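Local coordinates for RagB/SusD domain protein (Flavobacterium johnsoniae, PDB 5J90) that binds chitin and, as a SusD-like outer-membrane lipoprotein, probably captures chitin chains or oligosaccharides at the cell surface for import, at residues N38-L43 against L120-E125; G126-T131 against N204-R209; I327-A332 against F429-E434; Y116-I121 against G194-W199. All coordinates share one frame; numbering follows the deposited sequence.

Contact 1 (N38-L43 against L120-E125)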
loop_
_atom_site.group_PDB
_atom_site.type_symbol
_atom_site.label_atom_id
_atom_site.label_comp_id
_atom_site.label_asym_id
_atom_site.label_seq_id
_atom_site.Cartn_x
_atom_site.Cartn_y
_atom_site.Cartn_z
ATOM N N ASN A 38 -5.492 23.363 -23.658
ATOM C CA ASN A 38 -5.086 24.544 -22.906
ATOM C C ASN A 38 -5.129 24.376 -21.391
ATOM O O ASN A 38 -4.773 25.294 -20.656
ATOM C CB ASN A 38 -5.936 25.758 -23.304
ATOM C CG ASN A 38 -5.566 26.304 -24.662
ATOM O OD1 ASN A 38 -4.416 26.194 -25.096
ATOM N ND2 ASN A 38 -6.541 26.883 -25.351
ATOM N N ASN A 39 -5.560 23.204 -20.928
ATOM C CA ASN A 39 -5.768 23.015 -19.486
ATOM C C ASN A 39 -5.245 21.720 -18.890
ATOM O O ASN A 39 -5.590 21.386 -17.765
ATOM C CB ASN A 39 -7.241 23.218 -19.104
ATOM C CG ASN A 39 -7.694 24.656 -19.285
ATOM O OD1 ASN A 39 -7.472 25.507 -18.416
ATOM N ND2 ASN A 39 -8.316 24.939 -20.419
ATOM N N ILE A 40 -4.421 20.985 -19.626
ATOM C CA ILE A 40 -3.671 19.888 -19.009
ATOM C C ILE A 40 -2.728 20.524 -17.995
ATOM O O ILE A 40 -2.770 20.213 -16.800
ATOM C CB ILE A 40 -2.918 19.054 -20.055
ATOM C CG1 ILE A 40 -3.927 18.376 -20.983
ATOM C CG2 ILE A 40 -1.997 18.025 -19.381
ATOM C CD1 ILE A 40 -3.337 17.957 -22.309
ATOM N N GLN A 41 -1.886 21.438 -18.475
ATOM C CA GLN A 41 -1.346 22.497 -17.635
ATOM C C GLN A 41 -2.110 23.757 -17.999
ATOM O O GLN A 41 -2.189 24.117 -19.175
ATOM C CB GLN A 41 0.148 22.702 -17.884
ATOM C CG GLN A 41 0.973 21.538 -17.401
ATOM C CD GLN A 41 2.453 21.832 -17.438
ATOM O OE1 GLN A 41 2.923 22.649 -18.234
ATOM N NE2 GLN A 41 3.203 21.176 -16.568
ATOM N N VAL A 42 -2.700 24.419 -17.011
ATOM C CA VAL A 42 -3.481 25.618 -17.305
ATOM C C VAL A 42 -2.575 26.726 -17.825
ATOM O O VAL A 42 -1.699 27.214 -17.115
ATOM C CB VAL A 42 -4.278 26.093 -16.083
ATOM C CG1 VAL A 42 -4.954 27.430 -16.383
ATOM C CG2 VAL A 42 -5.306 25.037 -15.694
ATOM N N LEU A 43 -2.771 27.106 -19.083
ATOM C CA LEU A 43 -1.859 28.051 -19.712
ATOM C C LEU A 43 -2.158 29.485 -19.317
ATOM O O LEU A 43 -1.247 30.318 -19.260
ATOM C CB LEU A 43 -1.882 27.884 -21.231
ATOM C CG LEU A 43 -1.401 26.523 -21.728
ATOM C CD1 LEU A 43 -1.327 26.516 -23.249
ATOM C CD2 LEU A 43 -0.060 26.138 -21.115
ATOM N N LEU A 120 -9.956 10.495 -26.388
ATOM C CA LEU A 120 -9.552 9.525 -25.366
ATOM C C LEU A 120 -8.077 9.667 -24.999
ATOM O O LEU A 120 -7.701 9.582 -23.826
ATOM C CB LEU A 120 -9.844 8.093 -25.821
ATOM C CG LEU A 120 -11.320 7.690 -25.871
ATOM C CD1 LEU A 120 -11.455 6.289 -26.444
ATOM C CD2 LEU A 120 -11.945 7.778 -24.478
ATOM N N ILE A 121 -7.227 9.873 -25.999
ATOM C CA ILE A 121 -5.806 10.046 -25.730
ATOM C C ILE A 121 -5.564 11.298 -24.886
ATOM O O ILE A 121 -4.831 11.265 -23.892
ATOM C CB ILE A 121 -4.982 10.085 -27.034
ATOM C CG1 ILE A 121 -5.184 8.783 -27.811
ATOM C CG2 ILE A 121 -3.506 10.313 -26.730
ATOM C CD1 ILE A 121 -4.581 8.811 -29.229
ATOM N N LEU A 122 -6.190 12.406 -25.270
ATOM C CA LEU A 122 -6.080 13.636 -24.491
ATOM C C LEU A 122 -6.671 13.483 -23.091
ATOM O O LEU A 122 -6.136 14.023 -22.121
ATOM C CB LEU A 122 -6.768 14.789 -25.224
ATOM C CG LEU A 122 -5.896 15.500 -26.240
ATOM C CD1 LEU A 122 -6.755 16.458 -27.054
ATOM C CD2 LEU A 122 -4.774 16.240 -25.526
ATOM N N LYS A 123 -7.782 12.753 -23.001
ATOM C CA LYS A 123 -8.430 12.481 -21.726
ATOM C C LYS A 123 -7.465 11.769 -20.776
ATOM O O LYS A 123 -7.304 12.187 -19.621
ATOM C CB LYS A 123 -9.671 11.618 -21.942
ATOM C CG LYS A 123 -10.464 11.302 -20.681
ATOM C CD LYS A 123 -11.512 10.241 -20.997
ATOM C CE LYS A 123 -12.453 9.987 -19.818
ATOM N NZ LYS A 123 -13.365 8.853 -20.107
ATOM N N VAL A 124 -6.822 10.710 -21.260
ATOM C CA VAL A 124 -5.902 9.962 -20.414
ATOM C C VAL A 124 -4.687 10.833 -20.057
ATOM O O VAL A 124 -4.221 10.821 -18.912
ATOM C CB VAL A 124 -5.497 8.638 -21.075
ATOM C CG1 VAL A 124 -4.424 7.932 -20.241
ATOM C CG2 VAL A 124 -6.725 7.742 -21.243
ATOM N N GLU A 125 -4.197 11.619 -21.009
ATOM C CA GLU A 125 -3.078 12.514 -20.718
ATOM C C GLU A 125 -3.409 13.485 -19.588
ATOM O O GLU A 125 -2.597 13.700 -18.687
ATOM C CB GLU A 125 -2.651 13.275 -21.978
ATOM C CG GLU A 125 -1.733 14.473 -21.717
ATOM C CD GLU A 125 -0.431 14.143 -20.983
ATOM O OE1 GLU A 125 -0.036 12.952 -20.886
ATOM O OE2 GLU A 125 0.205 15.110 -20.493
#

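Contact 2 (G126-T131 against N204-R209)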
loop_
_atom_site.group_PDB
_atom_site.type_symbol
_atom_site.label_atom_id
_atom_site.label_comp_id
_atom_site.label_asym_id
_atom_site.label_seq_id
_atom_site.Cartn_x
_atom_site.Cartn_y
_atom_site.Cartn_z
ATOM N N GLY A 126 -4.604 14.068 -19.608
ATOM C CA GLY A 126 -4.970 14.986 -18.543
ATOM C C GLY A 126 -5.375 14.291 -17.254
ATOM O O GLY A 126 -4.999 14.721 -16.150
ATOM N N MET A 127 -6.147 13.217 -17.366
ATOM C CA MET A 127 -6.726 12.613 -16.167
ATOM C C MET A 127 -5.812 11.660 -15.389
ATOM O O MET A 127 -6.019 11.472 -14.186
ATOM C CB MET A 127 -8.094 11.981 -16.464
ATOM C CG MET A 127 -9.118 12.985 -17.034
ATOM S SD MET A 127 -9.398 14.455 -16.009
ATOM C CE MET A 127 -10.184 13.723 -14.574
ATOM N N HIS A 128 -4.791 11.081 -16.031
ATOM C CA HIS A 128 -3.846 10.283 -15.240
ATOM C C HIS A 128 -3.151 11.169 -14.205
ATOM O O HIS A 128 -2.869 10.736 -13.086
ATOM C CB HIS A 128 -2.834 9.488 -16.098
ATOM C CG HIS A 128 -1.628 10.278 -16.529
ATOM N ND1 HIS A 128 -1.634 11.111 -17.629
ATOM C CD2 HIS A 128 -0.383 10.368 -15.998
ATOM C CE1 HIS A 128 -0.442 11.673 -17.762
ATOM N NE2 HIS A 128 0.335 11.236 -16.787
ATOM N N ARG A 129 -2.914 12.432 -14.558
ATOM C CA ARG A 129 -2.345 13.391 -13.613
ATOM C C ARG A 129 -3.271 13.576 -12.412
ATOM O O ARG A 129 -2.824 13.618 -11.257
ATOM C CB ARG A 129 -2.090 14.731 -14.313
ATOM C CG ARG A 129 -0.938 14.673 -15.317
ATOM C CD ARG A 129 -1.022 15.785 -16.386
ATOM N NE ARG A 129 -1.278 17.119 -15.826
ATOM C CZ ARG A 129 -0.347 17.943 -15.352
ATOM N NH1 ARG A 129 0.936 17.599 -15.343
ATOM N NH2 ARG A 129 -0.691 19.136 -14.874
ATOM N N MET A 130 -4.569 13.668 -12.683
ATOM C CA MET A 130 -5.564 13.823 -11.628
ATOM C C MET A 130 -5.549 12.654 -10.645
ATOM O O MET A 130 -5.462 12.861 -9.433
ATOM C CB MET A 130 -6.953 13.986 -12.245
ATOM C CG MET A 130 -8.023 14.447 -11.251
ATOM S SD MET A 130 -7.889 16.202 -10.780
ATOM C CE MET A 130 -8.324 16.997 -12.333
ATOM N N THR A 131 -5.619 11.426 -11.150
ATOM C CA THR A 131 -5.594 10.299 -10.224
ATOM C C THR A 131 -4.232 10.132 -9.547
ATOM O O THR A 131 -4.158 9.751 -8.376
ATOM C CB THR A 131 -6.081 8.977 -10.858
ATOM O OG1 THR A 131 -5.996 7.926 -9.886
ATOM C CG2 THR A 131 -5.219 8.577 -12.044
ATOM N N ASN A 204 0.966 5.075 -27.313
ATOM C CA ASN A 204 1.794 3.944 -26.903
ATOM C C ASN A 204 2.762 4.345 -25.790
ATOM O O ASN A 204 2.977 3.592 -24.827
ATOM C CB ASN A 204 2.607 3.399 -28.086
ATOM C CG ASN A 204 1.741 2.821 -29.196
ATOM O OD1 ASN A 204 0.613 2.377 -28.971
ATOM N ND2 ASN A 204 2.287 2.807 -30.409
ATOM N N THR A 205 3.362 5.526 -25.918
ATOM C CA THR A 205 4.357 5.962 -24.948
ATOM C C THR A 205 3.689 6.296 -23.607
ATOM O O THR A 205 4.228 6.003 -22.540
ATOM C CB THR A 205 5.148 7.174 -25.470
ATOM O OG1 THR A 205 5.606 6.897 -26.800
ATOM C CG2 THR A 205 6.361 7.443 -24.587
ATOM N N LEU A 206 2.498 6.885 -23.674
ATOM C CA LEU A 206 1.698 7.152 -22.480
ATOM C C LEU A 206 1.320 5.834 -21.798
ATOM O O LEU A 206 1.393 5.733 -20.565
ATOM C CB LEU A 206 0.455 7.955 -22.870
ATOM C CG LEU A 206 -0.534 8.381 -21.790
ATOM C CD1 LEU A 206 0.165 9.063 -20.631
ATOM C CD2 LEU A 206 -1.605 9.289 -22.408
ATOM N N ARG A 207 0.943 4.818 -22.583
ATOM C CA ARG A 207 0.702 3.494 -22.011
ATOM C C ARG A 207 1.938 2.984 -21.263
ATOM O O ARG A 207 1.827 2.440 -20.171
ATOM C CB ARG A 207 0.313 2.474 -23.089
ATOM C CG ARG A 207 0.003 1.097 -22.488
ATOM C CD ARG A 207 -0.152 -0.024 -23.533
ATOM N NE ARG A 207 -1.067 0.343 -24.607
ATOM C CZ ARG A 207 -2.392 0.397 -24.503
ATOM N NH1 ARG A 207 -3.004 0.101 -23.358
ATOM N NH2 ARG A 207 -3.111 0.772 -25.561
ATOM N N LEU A 208 3.115 3.151 -21.860
ATOM C CA LEU A 208 4.346 2.711 -21.219
ATOM C C LEU A 208 4.599 3.437 -19.897
ATOM O O LEU A 208 4.994 2.809 -18.903
ATOM C CB LEU A 208 5.534 2.864 -22.185
ATOM C CG LEU A 208 6.913 2.419 -21.683
ATOM C CD1 LEU A 208 6.919 0.934 -21.299
ATOM C CD2 LEU A 208 7.975 2.706 -22.742
ATOM N N ARG A 209 4.355 4.748 -19.867
ATOM C CA ARG A 209 4.449 5.505 -18.625
ATOM C C ARG A 209 3.512 4.937 -17.555
ATOM O O ARG A 209 3.923 4.716 -16.412
ATOM C CB ARG A 209 4.124 6.985 -18.877
ATOM C CG ARG A 209 3.998 7.789 -17.585
ATOM C CD ARG A 209 3.429 9.185 -17.814
ATOM N NE ARG A 209 4.428 10.098 -18.374
ATOM C CZ ARG A 209 4.182 11.374 -18.640
ATOM N NH1 ARG A 209 2.974 11.874 -18.410
ATOM N NH2 ARG A 209 5.137 12.147 -19.145
#

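Contact 3 (I327-A332 against F429-E434)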
loop_
_atom_site.group_PDB
_atom_site.type_symbol
_atom_site.label_atom_id
_atom_site.label_comp_id
_atom_site.label_asym_id
_atom_site.label_seq_id
_atom_site.Cartn_x
_atom_site.Cartn_y
_atom_site.Cartn_z
ATOM N N ILE A 327 4.977 24.083 -24.861
ATOM C CA ILE A 327 5.018 23.521 -23.510
ATOM C C ILE A 327 5.086 22.001 -23.623
ATOM O O ILE A 327 4.130 21.352 -24.048
ATOM C CB ILE A 327 3.781 23.938 -22.690
ATOM C CG1 ILE A 327 3.665 25.466 -22.585
ATOM C CG2 ILE A 327 3.829 23.324 -21.301
ATOM C CD1 ILE A 327 2.821 26.103 -23.672
ATOM N N TYR A 328 6.239 21.448 -23.268
ATOM C CA TYR A 328 6.467 20.004 -23.407
ATOM C C TYR A 328 5.834 19.237 -22.259
ATOM O O TYR A 328 5.993 19.594 -21.087
ATOM C CB TYR A 328 7.961 19.697 -23.498
ATOM C CG TYR A 328 8.543 20.054 -24.848
ATOM C CD1 TYR A 328 8.835 21.369 -25.170
ATOM C CD2 TYR A 328 8.755 19.082 -25.817
ATOM C CE1 TYR A 328 9.347 21.701 -26.412
ATOM C CE2 TYR A 328 9.265 19.401 -27.057
ATOM C CZ TYR A 328 9.560 20.715 -27.343
ATOM O OH TYR A 328 10.065 21.051 -28.581
ATOM N N LEU A 329 5.102 18.185 -22.606
ATOM C CA LEU A 329 4.434 17.364 -21.605
ATOM C C LEU A 329 4.967 15.931 -21.559
ATOM O O LEU A 329 4.794 15.241 -20.558
ATOM C CB LEU A 329 2.921 17.376 -21.825
ATOM C CG LEU A 329 2.266 18.739 -21.618
ATOM C CD1 LEU A 329 0.809 18.683 -22.059
ATOM C CD2 LEU A 329 2.391 19.180 -20.165
ATOM N N MET A 330 5.611 15.479 -22.632
ATOM C CA MET A 330 6.292 14.181 -22.628
ATOM C C MET A 330 7.369 14.175 -23.712
ATOM O O MET A 330 7.053 14.183 -24.906
ATOM C CB MET A 330 5.305 13.035 -22.845
ATOM C CG MET A 330 5.956 11.651 -22.796
ATOM S SD MET A 330 4.812 10.305 -23.183
ATOM C CE MET A 330 3.862 10.222 -21.680
ATOM N N ASN A 331 8.629 14.166 -23.293
ATOM C CA ASN A 331 9.750 14.174 -24.229
ATOM C C ASN A 331 10.130 12.785 -24.701
ATOM O O ASN A 331 9.962 11.809 -23.971
ATOM C CB ASN A 331 10.994 14.770 -23.574
ATOM C CG ASN A 331 10.799 16.187 -23.104
ATOM O OD1 ASN A 331 10.203 17.012 -23.799
ATOM N ND2 ASN A 331 11.329 16.488 -21.929
ATOM N N ALA A 332 10.690 12.692 -25.902
ATOM C CA ALA A 332 11.208 11.422 -26.380
ATOM C C ALA A 332 12.204 10.792 -25.398
ATOM O O ALA A 332 12.252 9.567 -25.270
ATOM C CB ALA A 332 11.838 11.602 -27.765
ATOM N N PHE A 429 12.565 18.259 -16.916
ATOM C CA PHE A 429 12.380 19.626 -16.446
ATOM C C PHE A 429 11.742 20.449 -17.566
ATOM O O PHE A 429 12.124 20.293 -18.730
ATOM C CB PHE A 429 13.736 20.218 -16.046
ATOM C CG PHE A 429 13.649 21.624 -15.523
ATOM C CD1 PHE A 429 13.866 22.707 -16.371
ATOM C CD2 PHE A 429 13.347 21.867 -14.192
ATOM C CE1 PHE A 429 13.778 24.006 -15.898
ATOM C CE2 PHE A 429 13.257 23.168 -13.714
ATOM C CZ PHE A 429 13.473 24.237 -14.575
ATOM N N PRO A 430 10.779 21.335 -17.233
ATOM C CA PRO A 430 10.263 21.750 -15.923
ATOM C C PRO A 430 8.936 21.080 -15.521
ATOM O O PRO A 430 8.191 21.635 -14.705
ATOM C CB PRO A 430 10.015 23.244 -16.143
ATOM C CG PRO A 430 9.484 23.285 -17.541
ATOM C CD PRO A 430 10.224 22.184 -18.306
ATOM N N GLU A 431 8.637 19.912 -16.083
ATOM C CA GLU A 431 7.336 19.269 -15.846
ATOM C C GLU A 431 7.304 18.467 -14.526
ATOM O O GLU A 431 7.533 17.255 -14.484
ATOM C CB GLU A 431 6.949 18.404 -17.051
ATOM C CG GLU A 431 5.445 18.230 -17.249
ATOM C CD GLU A 431 4.775 17.564 -16.058
ATOM O OE1 GLU A 431 4.780 16.312 -15.984
ATOM O OE2 GLU A 431 4.258 18.288 -15.183
ATOM N N GLY A 432 6.999 19.169 -13.447
ATOM C CA GLY A 432 7.142 18.609 -12.118
ATOM C C GLY A 432 6.216 17.466 -11.752
ATOM O O GLY A 432 6.567 16.668 -10.890
ATOM N N GLN A 433 5.054 17.368 -12.389
ATOM C CA GLN A 433 4.089 16.339 -12.011
ATOM C C GLN A 433 4.619 14.925 -12.266
ATOM O O GLN A 433 4.567 14.078 -11.375
ATOM C CB GLN A 433 2.753 16.580 -12.719
ATOM C CG GLN A 433 1.683 15.518 -12.449
ATOM C CD GLN A 433 1.187 15.492 -11.008
ATOM O OE1 GLN A 433 1.292 16.476 -10.262
ATOM N NE2 GLN A 433 0.633 14.353 -10.613
ATOM N N GLU A 434 5.156 14.673 -13.453
ATOM C CA GLU A 434 5.695 13.354 -13.735
ATOM C C GLU A 434 6.887 13.052 -12.828
ATOM O O GLU A 434 7.038 11.937 -12.349
ATOM C CB GLU A 434 6.082 13.240 -15.205
ATOM C CG GLU A 434 6.547 11.839 -15.612
ATOM C CD GLU A 434 5.541 10.744 -15.297
ATOM O OE1 GLU A 434 4.328 11.023 -15.179
ATOM O OE2 GLU A 434 5.963 9.575 -15.177
HETATM O O HOH W 1 5.869 14.914 -18.063
HETATM O O HOH W 2 10.351 18.979 -20.628
#

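Contact 4 (Y116-I121 against G194-W199)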
loop_
_atom_site.group_PDB
_atom_site.type_symbol
_atom_site.label_atom_id
_atom_site.label_comp_id
_atom_site.label_asym_id
_atom_site.label_seq_id
_atom_site.Cartn_x
_atom_site.Cartn_y
_atom_site.Cartn_z
ATOM N N TYR A 116 -13.361 10.786 -31.520
ATOM C CA TYR A 116 -13.529 10.080 -30.252
ATOM C C TYR A 116 -12.180 9.527 -29.784
ATOM O O TYR A 116 -11.782 9.724 -28.638
ATOM C CB TYR A 116 -14.563 8.964 -30.395
ATOM C CG TYR A 116 -14.731 8.087 -29.170
ATOM C CD1 TYR A 116 -14.900 8.641 -27.904
ATOM C CD2 TYR A 116 -14.747 6.704 -29.286
ATOM C CE1 TYR A 116 -15.070 7.832 -26.785
ATOM C CE2 TYR A 116 -14.917 5.889 -28.177
ATOM C CZ TYR A 116 -15.072 6.460 -26.931
ATOM O OH TYR A 116 -15.237 5.651 -25.824
ATOM N N ALA A 117 -11.478 8.834 -30.669
ATOM C CA ALA A 117 -10.159 8.293 -30.347
ATOM C C ALA A 117 -9.192 9.366 -29.849
ATOM O O ALA A 117 -8.518 9.187 -28.830
ATOM C CB ALA A 117 -9.572 7.578 -31.557
ATOM N N LEU A 118 -9.124 10.491 -30.556
ATOM C CA LEU A 118 -8.211 11.553 -30.169
ATOM C C LEU A 118 -8.602 12.119 -28.804
ATOM O O LEU A 118 -7.731 12.431 -27.979
ATOM C CB LEU A 118 -8.157 12.652 -31.243
ATOM C CG LEU A 118 -7.480 12.158 -32.523
ATOM C CD1 LEU A 118 -7.861 13.037 -33.715
ATOM C CD2 LEU A 118 -5.964 12.120 -32.357
ATOM N N SER A 119 -9.907 12.239 -28.555
ATOM C CA SER A 119 -10.377 12.742 -27.261
ATOM C C SER A 119 -9.966 11.803 -26.128
ATOM O O SER A 119 -9.640 12.274 -25.036
ATOM C CB SER A 119 -11.896 12.990 -27.246
ATOM O OG SER A 119 -12.639 11.791 -27.122
ATOM N N LEU A 120 -9.956 10.495 -26.388
ATOM C CA LEU A 120 -9.552 9.525 -25.366
ATOM C C LEU A 120 -8.077 9.667 -24.999
ATOM O O LEU A 120 -7.701 9.582 -23.826
ATOM C CB LEU A 120 -9.844 8.093 -25.821
ATOM C CG LEU A 120 -11.320 7.690 -25.871
ATOM C CD1 LEU A 120 -11.455 6.289 -26.444
ATOM C CD2 LEU A 120 -11.945 7.778 -24.478
ATOM N N ILE A 121 -7.227 9.873 -25.999
ATOM C CA ILE A 121 -5.806 10.046 -25.730
ATOM C C ILE A 121 -5.564 11.298 -24.886
ATOM O O ILE A 121 -4.831 11.265 -23.892
ATOM C CB ILE A 121 -4.982 10.085 -27.034
ATOM C CG1 ILE A 121 -5.184 8.783 -27.811
ATOM C CG2 ILE A 121 -3.506 10.313 -26.730
ATOM C CD1 ILE A 121 -4.581 8.811 -29.229
ATOM N N GLY A 194 -1.962 17.025 -36.853
ATOM C CA GLY A 194 -3.034 16.154 -37.287
ATOM C C GLY A 194 -2.639 14.735 -37.664
ATOM O O GLY A 194 -3.506 13.930 -37.983
ATOM N N LYS A 195 -1.346 14.418 -37.609
ATOM C CA LYS A 195 -0.872 13.099 -38.041
ATOM C C LYS A 195 -1.275 11.979 -37.071
ATOM O O LYS A 195 -0.774 11.913 -35.938
ATOM C CB LYS A 195 0.646 13.107 -38.213
ATOM C CG LYS A 195 1.200 11.878 -38.919
ATOM C CD LYS A 195 2.696 12.008 -39.155
ATOM C CE LYS A 195 3.204 10.880 -40.041
ATOM N NZ LYS A 195 4.695 10.852 -40.100
ATOM N N TYR A 196 -2.165 11.101 -37.516
ATOM C CA TYR A 196 -2.674 10.039 -36.653
ATOM C C TYR A 196 -1.558 9.139 -36.129
ATOM O O TYR A 196 -1.597 8.708 -34.973
ATOM C CB TYR A 196 -3.710 9.187 -37.383
ATOM C CG TYR A 196 -5.000 9.899 -37.753
ATOM C CD1 TYR A 196 -5.408 11.058 -37.103
ATOM C CD2 TYR A 196 -5.812 9.395 -38.762
ATOM C CE1 TYR A 196 -6.605 11.700 -37.456
ATOM C CE2 TYR A 196 -6.992 10.023 -39.122
ATOM C CZ TYR A 196 -7.386 11.170 -38.472
ATOM O OH TYR A 196 -8.570 11.777 -38.851
ATOM N N GLU A 197 -0.581 8.828 -36.974
ATOM C CA GLU A 197 0.509 7.947 -36.574
ATOM C C GLU A 197 1.280 8.510 -35.373
ATOM O O GLU A 197 1.659 7.752 -34.473
ATOM C CB GLU A 197 1.445 7.703 -37.764
ATOM C CG GLU A 197 2.604 6.770 -37.460
ATOM C CD GLU A 197 3.536 6.589 -38.642
ATOM O OE1 GLU A 197 3.106 6.849 -39.790
ATOM O OE2 GLU A 197 4.699 6.202 -38.419
ATOM N N SER A 198 1.486 9.828 -35.340
ATOM C CA SER A 198 2.186 10.451 -34.221
ATOM C C SER A 198 1.337 10.426 -32.950
ATOM O O SER A 198 1.862 10.266 -31.846
ATOM C CB SER A 198 2.577 11.881 -34.566
ATOM O OG SER A 198 3.495 11.870 -35.648
ATOM N N TRP A 199 0.027 10.577 -33.108
ATOM C CA TRP A 199 -0.884 10.451 -31.984
ATOM C C TRP A 199 -0.881 9.022 -31.422
ATOM O O TRP A 199 -0.931 8.829 -30.205
ATOM C CB TRP A 199 -2.286 10.915 -32.386
ATOM C CG TRP A 199 -2.439 12.406 -32.255
ATOM C CD1 TRP A 199 -2.232 13.352 -33.225
ATOM C CD2 TRP A 199 -2.811 13.119 -31.071
ATOM N NE1 TRP A 199 -2.467 14.607 -32.714
ATOM C CE2 TRP A 199 -2.818 14.493 -31.393
ATOM C CE3 TRP A 199 -3.143 12.728 -29.768
ATOM C CZ2 TRP A 199 -3.146 15.476 -30.460
ATOM C CZ3 TRP A 199 -3.469 13.706 -28.844
ATOM C CH2 TRP A 199 -3.467 15.063 -29.196
#

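Contact 1 (N38-L43 against L120-E125)
Ile-40 is the one residue of 38-43 that touches 120-125, and it lays both arms of its side chain against residues one turn apart, Leu-122 and Glu-125. The apolar part comes first. Its CD1 lies 3.9 Å from CD2 of Leu-122, methyl to methyl, with the two side chains crossing at about a right angle. The same CD1 also sits 3.9 Å from CG of Glu-125, so the aliphatic stem of the acid adds to the greasy surface. The second kind of touch is between methyl and carboxylate: CG2 of Ile-40 comes within 3.8 Å of OE2 of Glu-125. That meeting depends on the bend in the glutamate, whose chi2 of 58° folds the carboxylate round to the loop side. Part of the polar hold on the loop comes from its backbone: O of Ile-40 accepts from NE2 of Gln-52, and N of Val-42 donates to OE1 of Gln-52. The buried contact thus seats the loop between helices 33-37 and 46-54 on one flank of helix 113-134, whose other sides pack on helices 154-177 and 196-213, while Leu-329, from the chain at strand 326-328, touches Glu-125.

Contact 2 (G126-T131 against N204-R209)
His-128 projects from helix 113-134 toward helix 196-213 and meets Leu-206 and Arg-209 with different parts of its ring. The two helices run side by side in the same direction, with helix 154-177 packed against both, in keeping with the TPR-like helical scaffold of the SusD family. Chi1 of His-128, 84°, sets CG between the backbone N and the carbonyl carbon and holds the imidazole out across the interface. Leu-206 comes over one face: its CD1 makes a CH-pi contact 4.2 Å from the centroid of the His-128 ring, with CE1 the nearest ring atom. CG of Arg-129 covers the opposite face, near the rim, so the ring is sandwiched between aliphatic groups of both helices. Arg-209 arrives at the edge instead. Its NH1 donates to NE2 of His-128 over 3.2 Å, bent to 145° at the hydrogen. The bond leaves close to the guanidinium plane but is tilted from the imidazole plane, and the two planes stand 50° apart. At the other nitrogen, ND1 is bonded to the carbonyl O of Val-124, one turn back on its own helix; with both nitrogens engaged, the ring's rotation is fixed. The strongest partner of Arg-209 is Glu-334, in a salt bridge with NH2; NE forms another with Glu-434, so its buried charge is probably well balanced. Short of the guanidinium, the chain bends at chi3, and CD of Arg-209 lies 3.9 Å from NE2 of His-128.

Contact 3 (I327-A332 against F429-E434)
The start of helix 432-442 is capped by Glu-431, and this same residue is what the segment 327-332 leans on. CG of Glu-431 rests 4.3 Å from CD2 of Leu-329 and lies 4.1 Å from the carbonyl O of Tyr-328. Beyond CG the chain bends at chi2, -60°, bringing the carboxylate back over its own helix end. There OE1 accepts from N of Glu-434 at 3.0 Å, on the syn side, while OE2 takes N of Gln-433 at 3.0 Å from above the carboxylate plane. OE2 is also bonded by NE2 of Gln-53 and faces Arg-129 in a salt bridge, so both oxygens of this buried acid are well engaged. Within 327-332, Leu-329 and Met-330 together oppose Phe-244 in a classic beta bulge, where the chain turns a corner out of the small antiparallel sheet of strands 244-247 and 326-328. Two waters fill in where protein atoms do not meet. One donates to Leu-329 O and, over 2.7 Å, to Glu-431 OE1; the other accepts from ND2 of Asn-331 and donates over 2.9 Å to O of Phe-429, just before the cis peptide to Pro-430. With an alanine at Glu-431, the amides of Gln-433 and Glu-434 would probably lose their side-chain cap and Arg-129 this carboxylate. Asn-331 OD1, for its part, is held by Gln-367 of helix 353-368.

Contact 4 (Y116-I121 against G194-W199)
Trp-199 presents the face of its indole to Leu-118, and these two residues account for most of the buried surface. CD2 of Leu-118 sits over the indole face, 3.5 Å from CG of Trp-199 and 3.7 Å from the centroid of the five-membered ring. At 22° off the ring normal this is a close CH-pi contact, the leucine crossing the tryptophan at about a right angle. The other branch of the leucine turns to a second aromatic, its CD1 reaching CE1 of Tyr-196 at 4.2 Å. So one forked side chain bridges two rings of the first turn of helix 196-213, which packs here on helix 113-134 with helix 154-177 alongside, Leu-172 and Ile-176 adding to the apolar layer of this helical bundle, consistent with the family's TPR clan. Ile-121 approaches the indole at its rim rather than its face: CG2 lies near the ring plane, 3.9 Å from CE3 of Trp-199. Its longer arm runs past the ring, putting CD1 3.8 Å from the carbonyl O of Trp-199. Part of what fixes the indole is polar: NE1 is hydrogen-bonded to OD2 of Asp-188, and Tyr-192 meets the ring edge-to-face. Cutting Trp-199 back to an alanine is likely to leave a gap against Leu-118 and Asp-188 without its indole N-H. Farther out, the hydroxyl of Tyr-196 is bonded to the backbone N of Thr-183.

Overall arrangement
Helix 113-134 carries three of the four contacts: contact 4 near its start, contact 1 in the middle, contact 2 toward its end. Contacts 4 and 2 join it to helix 196-213, their centres about 14 Å apart, and their segments alternate along the chain, as two helices running in the same direction require. Contact 1, its centre about 10 Å from that of contact 2, brings in the loop after helix 33-37. Contact 3 comes last in sequence and lies nearest the centre of the chain; it meets contact 2 through the salt bridges Arg-209 to Glu-434 and Arg-129 to Glu-431. Together they tie these helices, in a TPR-clan family, to the loop, the small sheet and helix 432-442.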